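Local coordinates for hemolysin-related protein (Vibrio cholerae serotype O1, PDB 6MLT) that probably serves as a secreted, calcium-binding matrix protein that helps biofilms adhere, using a beta-prism lectin domain thought to bind carbohydrate, at residues V311-H316 with I347-V352; A319-A324 with G342-I347; D327-N332 with Q424-V429; N335-S340 with M410-K415; L371-T376 with V383-K388. One frame throughout, in Å; residues are numbered along the deposited sequence.

Contact 1. Residues V311-H316 with I347-V352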
# COMPACT_ATOMS: atom_id res chain seq x y z
N VAL A 311 -6.63 -25.20 16.96
CA VAL A 311 -7.59 -24.50 16.11
C VAL A 311 -7.47 -23.02 16.42
O VAL A 311 -7.84 -22.58 17.52
CB VAL A 311 -9.03 -24.99 16.32
CG1 VAL A 311 -10.01 -24.17 15.48
CG2 VAL A 311 -9.15 -26.46 15.97
N LEU A 312 -6.96 -22.25 15.47
CA LEU A 312 -6.82 -20.81 15.63
C LEU A 312 -7.98 -20.11 14.93
O LEU A 312 -8.39 -20.52 13.85
CB LEU A 312 -5.49 -20.32 15.05
CG LEU A 312 -4.22 -20.89 15.69
CD1 LEU A 312 -2.98 -20.40 14.95
CD2 LEU A 312 -4.13 -20.51 17.17
N ALA A 313 -8.50 -19.07 15.57
CA ALA A 313 -9.61 -18.32 14.99
C ALA A 313 -9.15 -17.57 13.75
O ALA A 313 -8.06 -16.99 13.72
CB ALA A 313 -10.17 -17.35 16.02
N GLU A 314 -9.97 -17.61 12.70
CA GLU A 314 -9.74 -16.84 11.49
C GLU A 314 -10.77 -15.73 11.41
O GLU A 314 -11.96 -15.95 11.65
CB GLU A 314 -9.83 -17.72 10.25
CG GLU A 314 -8.63 -18.61 10.03
CD GLU A 314 -8.83 -19.59 8.89
OE1 GLU A 314 -9.86 -19.49 8.19
OE2 GLU A 314 -7.95 -20.46 8.69
N ASN A 315 -10.32 -14.52 11.06
CA ASN A 315 -11.18 -13.34 11.08
C ASN A 315 -11.89 -13.23 12.42
O ASN A 315 -13.07 -12.91 12.50
CB ASN A 315 -12.19 -13.39 9.93
CG ASN A 315 -11.53 -13.63 8.59
OD1 ASN A 315 -10.47 -13.08 8.29
ND2 ASN A 315 -12.16 -14.45 7.76
N HIS A 316 -11.13 -13.48 13.49
CA HIS A 316 -11.63 -13.54 14.87
C HIS A 316 -12.98 -14.26 14.94
O HIS A 316 -13.93 -13.80 15.58
CB HIS A 316 -11.70 -12.15 15.50
CG HIS A 316 -12.36 -11.11 14.64
ND1 HIS A 316 -13.73 -10.97 14.58
CD2 HIS A 316 -11.84 -10.17 13.82
CE1 HIS A 316 -14.03 -9.98 13.75
NE2 HIS A 316 -12.90 -9.48 13.28
N ILE A 347 -18.70 -18.14 16.64
CA ILE A 347 -18.38 -17.35 17.81
C ILE A 347 -17.42 -16.25 17.38
O ILE A 347 -16.41 -16.53 16.74
CB ILE A 347 -17.74 -18.20 18.93
CG1 ILE A 347 -18.55 -19.47 19.17
CG2 ILE A 347 -17.61 -17.37 20.19
CD1 ILE A 347 -19.95 -19.23 19.69
N ASP A 348 -17.75 -15.00 17.73
CA ASP A 348 -16.83 -13.88 17.54
C ASP A 348 -15.85 -13.88 18.70
O ASP A 348 -16.15 -13.39 19.79
CB ASP A 348 -17.61 -12.57 17.45
CG ASP A 348 -16.72 -11.37 17.20
OD1 ASP A 348 -15.48 -11.50 17.33
OD2 ASP A 348 -17.27 -10.30 16.88
N THR A 349 -14.66 -14.44 18.47
CA THR A 349 -13.71 -14.64 19.56
C THR A 349 -13.19 -13.33 20.13
O THR A 349 -12.77 -13.30 21.30
CB THR A 349 -12.54 -15.49 19.07
OG1 THR A 349 -11.97 -14.90 17.90
CG2 THR A 349 -13.01 -16.90 18.76
N SER A 350 -13.20 -12.24 19.36
CA SER A 350 -12.73 -10.96 19.86
C SER A 350 -13.65 -10.37 20.92
O SER A 350 -13.24 -9.43 21.61
CB SER A 350 -12.54 -9.97 18.70
OG SER A 350 -13.79 -9.54 18.16
N LYS A 351 -14.87 -10.88 21.06
CA LYS A 351 -15.81 -10.40 22.06
C LYS A 351 -15.89 -11.28 23.30
O LYS A 351 -16.51 -10.88 24.29
CB LYS A 351 -17.22 -10.28 21.44
N VAL A 352 -15.27 -12.46 23.27
CA VAL A 352 -15.39 -13.41 24.39
C VAL A 352 -14.58 -12.91 25.58
O VAL A 352 -13.39 -12.58 25.46
CB VAL A 352 -14.93 -14.80 23.95
CG1 VAL A 352 -14.92 -15.76 25.15
CG2 VAL A 352 -15.83 -15.34 22.85
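The His-316 ring and the Asp-348 carboxylate run alongside each other, their planes only 26° apart. A chi1 of 48° sets His-316 CG between the backbone N and the carbonyl carbon, on the side of Asp-348 and Ser-350. From there ND1 donates a weak, bent hydrogen bond to Asp-348 OD1 at 3.3 Å, the oxygen approaching the ring obliquely. Asp-348 is not held by the histidine alone. Its OD1 also receives the hydroxyl of Ser-350, with OG 2.7 Å from OD1 on the syn side of the carboxylate, and the amide N of Ser-350, a weak bond of the Asx-turn type from two residues on. A short acidic side chain suits this place, since it can reach forward two residues and still meet the ring.

In the beta-prism, 311-316 leads from one four-stranded sheet to the next, and 347-352 makes the following passage to the third sheet. The contact therefore ties two inter-sheet connections together. Its backbone link runs from Thr-349 N to His-316 O at 3.0 Å, with the donor above the carbonyl plane, 53° out of it. The same oxygen has the CA of Asp-348 at 3.5 Å in a CA-H...O contact.

Deeper in, Thr-349 OG1 lies 3.7 Å from His-316 CB and 3.6 Å from Ala-313 CB. Its methyl CG2 stands 4.0 Å from that same Ala-313 CB, and the small alanine lets threonine come close. Leu-318 touches both residues, while Leu-407 packs on Thr-349 from strand 405-413.

Contact 2. Residues A319-A324 with G342-I347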
# COMPACT_ATOMS: atom_id res chain seq x y z
N ALA A 319 -15.80 -21.64 14.18
CA ALA A 319 -16.99 -22.39 13.79
C ALA A 319 -17.19 -23.56 14.75
O ALA A 319 -16.22 -24.21 15.15
CB ALA A 319 -16.87 -22.90 12.36
N ILE A 320 -18.44 -23.82 15.12
CA ILE A 320 -18.77 -24.89 16.06
C ILE A 320 -20.01 -25.61 15.56
O ILE A 320 -21.02 -24.97 15.26
CB ILE A 320 -19.01 -24.36 17.48
CG1 ILE A 320 -17.78 -23.60 17.98
CG2 ILE A 320 -19.37 -25.51 18.42
CD1 ILE A 320 -17.97 -22.96 19.36
N ARG A 321 -19.94 -26.94 15.49
CA ARG A 321 -21.12 -27.75 15.25
C ARG A 321 -21.51 -28.42 16.55
O ARG A 321 -20.67 -29.00 17.24
CB ARG A 321 -20.90 -28.78 14.14
CG ARG A 321 -21.28 -28.25 12.75
CD ARG A 321 -21.34 -29.36 11.68
NE ARG A 321 -20.02 -29.72 11.17
CZ ARG A 321 -19.28 -30.74 11.58
NH1 ARG A 321 -19.71 -31.54 12.54
NH2 ARG A 321 -18.09 -30.97 11.03
N SER A 322 -22.79 -28.31 16.91
CA SER A 322 -23.25 -28.81 18.19
C SER A 322 -24.73 -29.11 18.11
O SER A 322 -25.46 -28.49 17.33
CB SER A 322 -22.97 -27.80 19.31
OG SER A 322 -23.72 -26.61 19.11
N GLY A 323 -25.16 -30.08 18.91
CA GLY A 323 -26.57 -30.36 19.10
C GLY A 323 -26.84 -30.53 20.58
O GLY A 323 -26.84 -29.55 21.33
N ALA A 324 -27.06 -31.78 21.01
CA ALA A 324 -27.11 -32.06 22.44
C ALA A 324 -25.76 -31.81 23.10
O ALA A 324 -25.70 -31.43 24.28
CB ALA A 324 -27.55 -33.50 22.67
N GLY A 342 -24.39 -32.29 14.41
CA GLY A 342 -24.63 -30.98 14.98
C GLY A 342 -24.95 -29.93 13.92
O GLY A 342 -24.64 -30.07 12.74
N SER A 343 -25.58 -28.85 14.38
CA SER A 343 -25.83 -27.69 13.54
C SER A 343 -24.72 -26.66 13.75
O SER A 343 -24.00 -26.69 14.75
CB SER A 343 -27.21 -27.08 13.82
OG SER A 343 -27.40 -26.79 15.20
N LEU A 344 -24.58 -25.77 12.78
CA LEU A 344 -23.44 -24.87 12.70
C LEU A 344 -23.74 -23.53 13.36
O LEU A 344 -24.80 -22.94 13.14
CB LEU A 344 -23.06 -24.65 11.24
CG LEU A 344 -21.90 -23.68 10.98
CD1 LEU A 344 -20.60 -24.26 11.52
CD2 LEU A 344 -21.79 -23.37 9.48
N SER A 345 -22.79 -23.05 14.16
CA SER A 345 -22.84 -21.69 14.67
C SER A 345 -21.44 -21.12 14.63
O SER A 345 -20.46 -21.83 14.36
CB SER A 345 -23.44 -21.63 16.09
OG SER A 345 -22.60 -22.27 17.03
N THR A 346 -21.34 -19.81 14.87
CA THR A 346 -20.06 -19.13 14.91
C THR A 346 -19.94 -18.36 16.21
O THR A 346 -20.94 -17.99 16.84
CB THR A 346 -19.89 -18.17 13.71
OG1 THR A 346 -20.94 -17.20 13.72
CG2 THR A 346 -19.94 -18.95 12.40
N ILE A 347 -18.70 -18.14 16.64
CA ILE A 347 -18.38 -17.35 17.81
C ILE A 347 -17.42 -16.25 17.38
O ILE A 347 -16.41 -16.53 16.74
CB ILE A 347 -17.74 -18.20 18.93
CG1 ILE A 347 -18.55 -19.47 19.17
CG2 ILE A 347 -17.61 -17.37 20.19
CD1 ILE A 347 -19.95 -19.23 19.69
O HOH W 1 -23.40 -24.89 16.96
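Ile-320 and Ser-345 face each other as a hydrogen-bonded antiparallel pair. Ile-320 N donates to Ser-345 O at 2.9 Å, and Ser-345 N returns to Ile-320 O at 2.8 Å. Two residues on, Ser-322 and Ser-343 exchange a second pair of bonds; the Arg-321/Leu-344 pair between them is a non-hydrogen-bonded one. At one end Ile-320 CD1 packs 3.5 Å from Ile-347 CG1, the two branched chains meeting at a slant. This face turns inward, where Met-373, Phe-375 and Val-385 cover Ile-320, so bulky aliphatic residues suit it.

Toward the other end the same face becomes polar. One water is gripped by Ser-322 OG, by Ser-345 OG at 2.7 Å and by Ser-343 O, to which it donates. Small hydroxyl side chains leave it a place beside Val-385. On the reverse face Leu-344 CD1 meets Ala-319 CB at 4.1 Å, and the aliphatic part of Arg-321 runs past the strand, its CD 3.5 Å from Gly-342 O. Its guanidinium goes further: NH1 is hydrogen-bonded to Gly-339 O and Gly-341 O, anchoring the turn that delivers strand 343-348.

Gly-342, at a phi of 87°, has no CB; one would clash with Ser-322 N and Arg-321 C and jam against the preceding carbonyl O. The strands, 146° apart, form a twisted antiparallel edge pairing in one four-stranded sheet of the beta-prism fold.

Contact 3. Residues D327-N332 with Q424-V429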
# COMPACT_ATOMS: atom_id res chain seq x y z
N ASP A 327 -19.92 -31.09 19.10
CA ASP A 327 -19.53 -32.13 18.16
C ASP A 327 -18.24 -31.83 17.42
O ASP A 327 -17.43 -32.74 17.21
CB ASP A 327 -20.65 -32.38 17.16
CG ASP A 327 -21.91 -32.86 17.84
OD1 ASP A 327 -21.83 -33.89 18.56
OD2 ASP A 327 -22.96 -32.20 17.71
N ALA A 328 -18.02 -30.58 17.01
CA ALA A 328 -16.81 -30.27 16.26
C ALA A 328 -16.52 -28.79 16.36
O ALA A 328 -17.42 -27.96 16.53
CB ALA A 328 -16.94 -30.68 14.79
N ILE A 329 -15.23 -28.46 16.26
CA ILE A 329 -14.76 -27.08 16.34
C ILE A 329 -13.72 -26.88 15.25
O ILE A 329 -12.86 -27.74 15.03
CB ILE A 329 -14.15 -26.77 17.73
CG1 ILE A 329 -15.19 -26.95 18.82
CG2 ILE A 329 -13.58 -25.35 17.75
CD1 ILE A 329 -14.61 -26.91 20.22
N GLY A 330 -13.80 -25.74 14.56
CA GLY A 330 -12.82 -25.44 13.53
C GLY A 330 -12.75 -23.95 13.28
O GLY A 330 -13.55 -23.17 13.79
N ALA A 331 -11.74 -23.56 12.49
CA ALA A 331 -11.65 -22.16 12.09
C ALA A 331 -12.80 -21.78 11.16
O ALA A 331 -13.26 -20.63 11.18
CB ALA A 331 -10.31 -21.88 11.42
N ASN A 332 -13.28 -22.73 10.37
CA ASN A 332 -14.42 -22.53 9.50
C ASN A 332 -15.11 -23.88 9.32
O ASN A 332 -14.62 -24.91 9.79
CB ASN A 332 -13.99 -21.95 8.15
CG ASN A 332 -12.93 -22.77 7.48
OD1 ASN A 332 -13.18 -23.91 7.06
ND2 ASN A 332 -11.73 -22.22 7.38
N GLN A 424 -18.90 -39.21 16.92
CA GLN A 424 -17.71 -38.59 17.49
C GLN A 424 -18.05 -37.17 17.94
O GLN A 424 -18.96 -36.53 17.40
CB GLN A 424 -16.57 -38.59 16.46
CG GLN A 424 -16.05 -39.98 16.15
CD GLN A 424 -15.09 -40.02 14.97
OE1 GLN A 424 -14.53 -39.00 14.58
NE2 GLN A 424 -14.89 -41.21 14.41
N GLN A 425 -17.34 -36.69 18.96
CA GLN A 425 -17.61 -35.36 19.49
C GLN A 425 -16.31 -34.77 20.03
O GLN A 425 -15.25 -35.40 19.99
CB GLN A 425 -18.69 -35.39 20.57
CG GLN A 425 -18.28 -36.11 21.86
CD GLN A 425 -19.15 -35.71 23.04
OE1 GLN A 425 -19.00 -34.62 23.60
NE2 GLN A 425 -20.09 -36.57 23.40
N VAL A 426 -16.41 -33.54 20.54
CA VAL A 426 -15.29 -32.92 21.23
C VAL A 426 -15.21 -33.49 22.64
O VAL A 426 -16.15 -33.36 23.43
CB VAL A 426 -15.44 -31.39 21.26
CG1 VAL A 426 -14.36 -30.77 22.12
CG2 VAL A 426 -15.37 -30.84 19.85
N ASN A 427 -14.08 -34.13 22.97
CA ASN A 427 -13.92 -34.77 24.26
C ASN A 427 -13.15 -33.92 25.27
O ASN A 427 -13.33 -34.11 26.48
CB ASN A 427 -13.25 -36.13 24.09
CG ASN A 427 -14.06 -37.07 23.21
OD1 ASN A 427 -13.73 -37.28 22.04
ND2 ASN A 427 -15.13 -37.61 23.76
N ALA A 428 -12.31 -33.00 24.80
CA ALA A 428 -11.65 -32.05 25.69
C ALA A 428 -11.36 -30.78 24.92
O ALA A 428 -11.21 -30.78 23.70
CB ALA A 428 -10.35 -32.62 26.28
N VAL A 429 -11.24 -29.67 25.67
CA VAL A 429 -10.92 -28.38 25.08
C VAL A 429 -9.96 -27.62 25.99
O VAL A 429 -9.88 -27.85 27.20
CB VAL A 429 -12.17 -27.51 24.83
CG1 VAL A 429 -13.06 -28.15 23.80
CG2 VAL A 429 -12.93 -27.28 26.13
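Inside the beta-prism, where two of its sheets close on one another, Ile-329 of strand 326-330 meets Val-426, just before strand 428-435, and Val-429 within it. Ile-329 crosses each valine at about a right angle. CD1 reaches both, lying 4.0 Å from Val-426 CG2 and 4.1 Å from Val-429 CG1, and CG1 also meets Val-426 CG2. Beta-branched residues suit this place: they fill the space between sheets with short, stiff side chains, and Met-373 of the third sheet and Met-410 also pack on Ile-329.

Near the start of strand 326-330 the contact passes to backbone. No hydrogen bond joins the segments here; instead Gln-425 CA points its hydrogen at Asp-327 O, with CA and O 3.5 Å apart. Asp-327 and Ala-328 both face Arg-321 in a classic beta bulge. The CB of Asp-327 points away from Gln-425, yet its carboxylate still touches it, with OD1 4.0 Å from Gln-425 CB. A second classic bulge, Asn-427 and Ala-428 facing Trp-413, lies where the other segment joins its sheet.

Between the two ends Val-426 serves both: the CG2 methyl that meets Ile-329 also rests against the bulge, 3.9 Å from Ala-328 N.

Contact 4. Residues N335-S340 with M410-K415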
# COMPACT_ATOMS: atom_id res chain seq x y z
N ASN A 335 -12.98 -27.03 7.87
CA ASN A 335 -11.83 -27.61 8.56
C ASN A 335 -12.16 -27.72 10.04
O ASN A 335 -11.69 -26.92 10.85
CB ASN A 335 -10.56 -26.76 8.33
CG ASN A 335 -10.28 -26.51 6.86
OD1 ASN A 335 -9.66 -27.33 6.19
ND2 ASN A 335 -10.75 -25.37 6.35
N MET A 336 -12.95 -28.73 10.39
CA MET A 336 -13.47 -28.87 11.75
C MET A 336 -12.98 -30.15 12.39
O MET A 336 -12.96 -31.22 11.76
CB MET A 336 -15.00 -28.82 11.75
CG MET A 336 -15.53 -27.49 11.26
SD MET A 336 -17.27 -27.32 11.56
CE MET A 336 -17.28 -26.89 13.30
N ILE A 337 -12.59 -30.04 13.66
CA ILE A 337 -12.11 -31.17 14.45
C ILE A 337 -13.28 -31.71 15.25
O ILE A 337 -13.85 -31.00 16.09
CB ILE A 337 -10.97 -30.74 15.38
CG1 ILE A 337 -9.91 -29.96 14.60
CG2 ILE A 337 -10.37 -31.94 16.09
CD1 ILE A 337 -9.41 -30.66 13.35
N GLY A 338 -13.64 -32.96 15.02
CA GLY A 338 -14.71 -33.61 15.74
C GLY A 338 -15.56 -34.44 14.81
O GLY A 338 -15.20 -34.71 13.67
N GLY A 339 -16.72 -34.83 15.32
CA GLY A 339 -17.65 -35.65 14.58
C GLY A 339 -18.34 -34.87 13.47
O GLY A 339 -18.08 -33.69 13.23
N SER A 340 -19.25 -35.57 12.79
CA SER A 340 -19.90 -35.03 11.60
C SER A 340 -21.27 -34.41 11.89
O SER A 340 -21.86 -33.82 10.97
CB SER A 340 -20.06 -36.13 10.55
OG SER A 340 -20.74 -37.25 11.10
N MET A 410 -8.29 -22.51 20.17
CA MET A 410 -8.49 -23.60 21.11
C MET A 410 -7.66 -24.80 20.68
O MET A 410 -7.43 -25.02 19.49
CB MET A 410 -9.97 -24.02 21.19
CG MET A 410 -10.94 -22.91 21.60
SD MET A 410 -12.67 -23.46 21.55
CE MET A 410 -12.64 -24.80 22.73
N ASN A 411 -7.22 -25.58 21.66
CA ASN A 411 -6.79 -26.95 21.42
C ASN A 411 -8.01 -27.85 21.61
O ASN A 411 -8.79 -27.67 22.55
CB ASN A 411 -5.66 -27.36 22.35
CG ASN A 411 -4.35 -26.68 22.02
OD1 ASN A 411 -4.04 -26.42 20.86
ND2 ASN A 411 -3.56 -26.38 23.05
N VAL A 412 -8.18 -28.80 20.69
CA VAL A 412 -9.38 -29.63 20.63
C VAL A 412 -8.96 -31.09 20.59
O VAL A 412 -8.09 -31.47 19.80
CB VAL A 412 -10.24 -29.28 19.40
CG1 VAL A 412 -11.50 -30.13 19.34
CG2 VAL A 412 -10.59 -27.79 19.41
N TRP A 413 -9.56 -31.90 21.46
CA TRP A 413 -9.36 -33.34 21.49
C TRP A 413 -10.66 -34.02 21.06
O TRP A 413 -11.72 -33.73 21.63
CB TRP A 413 -8.99 -33.84 22.89
CG TRP A 413 -7.62 -33.49 23.41
CD1 TRP A 413 -6.56 -34.34 23.56
CD2 TRP A 413 -7.17 -32.21 23.88
NE1 TRP A 413 -5.48 -33.67 24.09
CE2 TRP A 413 -5.83 -32.36 24.29
CE3 TRP A 413 -7.77 -30.96 23.99
CZ2 TRP A 413 -5.08 -31.31 24.80
CZ3 TRP A 413 -7.04 -29.91 24.50
CH2 TRP A 413 -5.70 -30.09 24.90
N SER A 414 -10.58 -34.93 20.10
CA SER A 414 -11.73 -35.72 19.69
C SER A 414 -11.28 -37.15 19.45
O SER A 414 -10.43 -37.40 18.59
CB SER A 414 -12.39 -35.16 18.43
OG SER A 414 -13.52 -35.95 18.07
N LYS A 415 -11.86 -38.09 20.18
CA LYS A 415 -11.55 -39.50 20.03
C LYS A 415 -12.27 -40.08 18.81
O LYS A 415 -13.45 -39.82 18.58
CB LYS A 415 -11.96 -40.27 21.28
CG LYS A 415 -11.63 -41.75 21.24
CD LYS A 415 -12.08 -42.45 22.51
CE LYS A 415 -11.87 -43.95 22.45
NZ LYS A 415 -12.15 -44.60 23.75
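Ile-337 and Val-412 make the apolar half of this contact. The two side chains cross obliquely, and the approach is by a single valine methyl: Val-412 CG1 lies 3.9 Å from Ile-337 CG2 and 4.0 Å from Ile-337 CB. Isoleucine divides its branches between tasks. A chi1 of -50° puts CG1 anti to the carbonyl carbon, leading off to Val-311 of strand 309-312, which also packs on Val-412; this leaves CG2 anti to the backbone N and against Val-412. Two beta-branched residues give a broad, rigid surface close to the backbone, well suited to a buried seam between two sheets.

The second kind of contact sets a polar side chain against bare backbone. Ser-414 OG lies 3.5 Å from Gly-338 CA, and Ser-414 CB is 3.9 Å from the same carbon. At the backbone angles of Gly-338 (phi 138°) a CB would be jammed against the carbonyl O of the residue before, which calls for glycine. The hydroxyl is satisfied by a hydrogen bond to Gln-425 O while the side chain packs on Gly-338.

No hydrogen bond joins the two segments themselves. Each is bonded within its own sheet: Ile-337 to Ile-329 on one side, Met-410 to Val-311 on the other. Outer strand 336-338 thus packs by side chains against strand 405-413, as where two of the three sheets of a beta-prism meet round its core.

Contact 5. Residues L371-T376 with V383-K388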
# COMPACT_ATOMS: atom_id res chain seq x y z
N LEU A 371 -19.95 -31.39 26.91
CA LEU A 371 -21.40 -31.37 26.73
C LEU A 371 -21.90 -29.98 26.36
O LEU A 371 -22.82 -29.86 25.55
CB LEU A 371 -22.09 -31.84 28.02
CG LEU A 371 -21.55 -33.14 28.60
CD1 LEU A 371 -22.21 -33.44 29.94
CD2 LEU A 371 -21.76 -34.31 27.63
N GLU A 372 -21.29 -28.94 26.91
CA GLU A 372 -21.75 -27.58 26.65
C GLU A 372 -20.61 -26.60 26.87
O GLU A 372 -19.75 -26.81 27.73
CB GLU A 372 -22.94 -27.21 27.54
CG GLU A 372 -23.57 -25.86 27.18
CD GLU A 372 -24.42 -25.28 28.29
OE1 GLU A 372 -25.56 -25.75 28.48
OE2 GLU A 372 -23.93 -24.36 28.97
N MET A 373 -20.62 -25.54 26.07
CA MET A 373 -19.79 -24.37 26.33
C MET A 373 -20.69 -23.14 26.26
O MET A 373 -21.53 -23.04 25.36
CB MET A 373 -18.64 -24.26 25.32
CG MET A 373 -17.66 -25.41 25.39
SD MET A 373 -16.20 -25.12 24.38
CE MET A 373 -16.91 -25.04 22.75
N SER A 374 -20.53 -22.25 27.22
CA SER A 374 -21.29 -21.00 27.27
C SER A 374 -20.31 -19.84 27.26
O SER A 374 -19.54 -19.67 28.21
CB SER A 374 -22.20 -20.96 28.49
OG SER A 374 -22.99 -19.79 28.49
N PHE A 375 -20.33 -19.06 26.18
CA PHE A 375 -19.45 -17.91 26.02
C PHE A 375 -20.14 -16.66 26.56
O PHE A 375 -21.24 -16.32 26.12
CB PHE A 375 -19.09 -17.70 24.55
CG PHE A 375 -18.38 -18.86 23.91
CD1 PHE A 375 -19.10 -19.88 23.31
CD2 PHE A 375 -17.00 -18.91 23.89
CE1 PHE A 375 -18.44 -20.95 22.70
CE2 PHE A 375 -16.34 -19.98 23.28
CZ PHE A 375 -17.06 -20.99 22.69
N THR A 376 -19.48 -15.97 27.49
CA THR A 376 -19.92 -14.65 27.93
C THR A 376 -19.17 -13.60 27.10
O THR A 376 -17.94 -13.61 27.05
CB THR A 376 -19.66 -14.44 29.42
OG1 THR A 376 -20.40 -15.39 30.18
CG2 THR A 376 -20.08 -13.03 29.86
N VAL A 383 -23.56 -16.85 24.56
CA VAL A 383 -23.68 -17.70 23.37
C VAL A 383 -23.35 -19.12 23.81
O VAL A 383 -22.26 -19.37 24.34
CB VAL A 383 -22.74 -17.24 22.25
CG1 VAL A 383 -22.89 -18.16 21.03
CG2 VAL A 383 -23.03 -15.80 21.87
N THR A 384 -24.28 -20.04 23.60
CA THR A 384 -24.12 -21.41 24.08
C THR A 384 -24.11 -22.40 22.93
O THR A 384 -24.78 -22.20 21.91
CB THR A 384 -25.23 -21.78 25.07
OG1 THR A 384 -26.48 -21.85 24.38
CG2 THR A 384 -25.32 -20.74 26.20
N VAL A 385 -23.35 -23.46 23.11
CA VAL A 385 -23.32 -24.60 22.20
C VAL A 385 -23.38 -25.86 23.05
O VAL A 385 -22.73 -25.95 24.10
CB VAL A 385 -22.06 -24.59 21.30
CG1 VAL A 385 -22.11 -23.43 20.32
CG2 VAL A 385 -20.80 -24.52 22.15
N GLY A 386 -24.17 -26.83 22.60
CA GLY A 386 -24.44 -28.00 23.40
C GLY A 386 -25.46 -27.69 24.48
O GLY A 386 -26.13 -26.65 24.48
N SER A 387 -25.54 -28.60 25.46
CA SER A 387 -26.55 -28.48 26.50
C SER A 387 -26.09 -29.19 27.77
O SER A 387 -25.65 -30.34 27.73
CB SER A 387 -27.87 -29.09 26.04
OG SER A 387 -28.83 -29.02 27.09
N LYS A 388 -26.23 -28.49 28.90
CA LYS A 388 -25.98 -29.10 30.21
C LYS A 388 -26.95 -30.24 30.48
O LYS A 388 -26.64 -31.13 31.28
CB LYS A 388 -26.11 -28.04 31.31
CG LYS A 388 -24.93 -27.11 31.43
CD LYS A 388 -25.20 -26.01 32.45
CE LYS A 388 -24.03 -25.81 33.41
NZ LYS A 388 -24.09 -26.74 34.58
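Glu-372 lies across from Gly-386, Ser-387 and Lys-388 at the open end of a beta hairpin, strands 370-377 and 382-386, in the third sheet of the beta-prism. Its CB sits 3.6 Å from Ser-387 N. CG, anti to the backbone N (chi1 -173°), comes to 3.2 Å from Val-385 O and passes Gly-386, where a CB would clash with Leu-371 O and positive phi favours glycine. CD lies over the aliphatic part of Lys-388, 3.7 Å from its CG. At the tip OE1 accepts the amide of Lys-388, with N 2.9 Å away and above the carboxylate plane, 40° out of it. Lysine's charge goes elsewhere: NZ is hydrogen-bonded to Thr-396 OG1.

Glutamate is long enough to reach the backbone beyond the last strand pair, where Ser-387 N also bonds to Leu-371 O. Between there and Val-383, paired backbone bonds join Met-373 with Val-385 and Phe-375 with Val-383, in strands 172° apart. These four apolar side chains share the face toward Ile-320 and Ile-347, while Ser-374 and Thr-384 take the other. Val-383 O receives Phe-375 N at 2.7 Å and also lies in the plane of the phenyl ring, at its edge, 3.4 Å from CD1.

All five contacts belong to one beta-prism, but they hold it in different ways. Contacts 2 and 5 join neighbouring strands within two of its sheets and rely on backbone hydrogen bonds; their inward faces meet, Ile-347 and Ser-345 touching Val-383 and Val-385. Contacts 3 and 4, whose centres are about 3 Å apart, are buried and join sheets mainly through methyl groups, without a hydrogen bond across either; Ser-414 OG to Gln-425 O links them. Contact 1 lies at one end, between connecting segments, and is polar and only partly buried, unlike contacts 3 and 4; it shares Ile-347 with contact 2. Met-373 of contact 5 reaches Ile-329 and Met-410, bringing all three sheets together at the core.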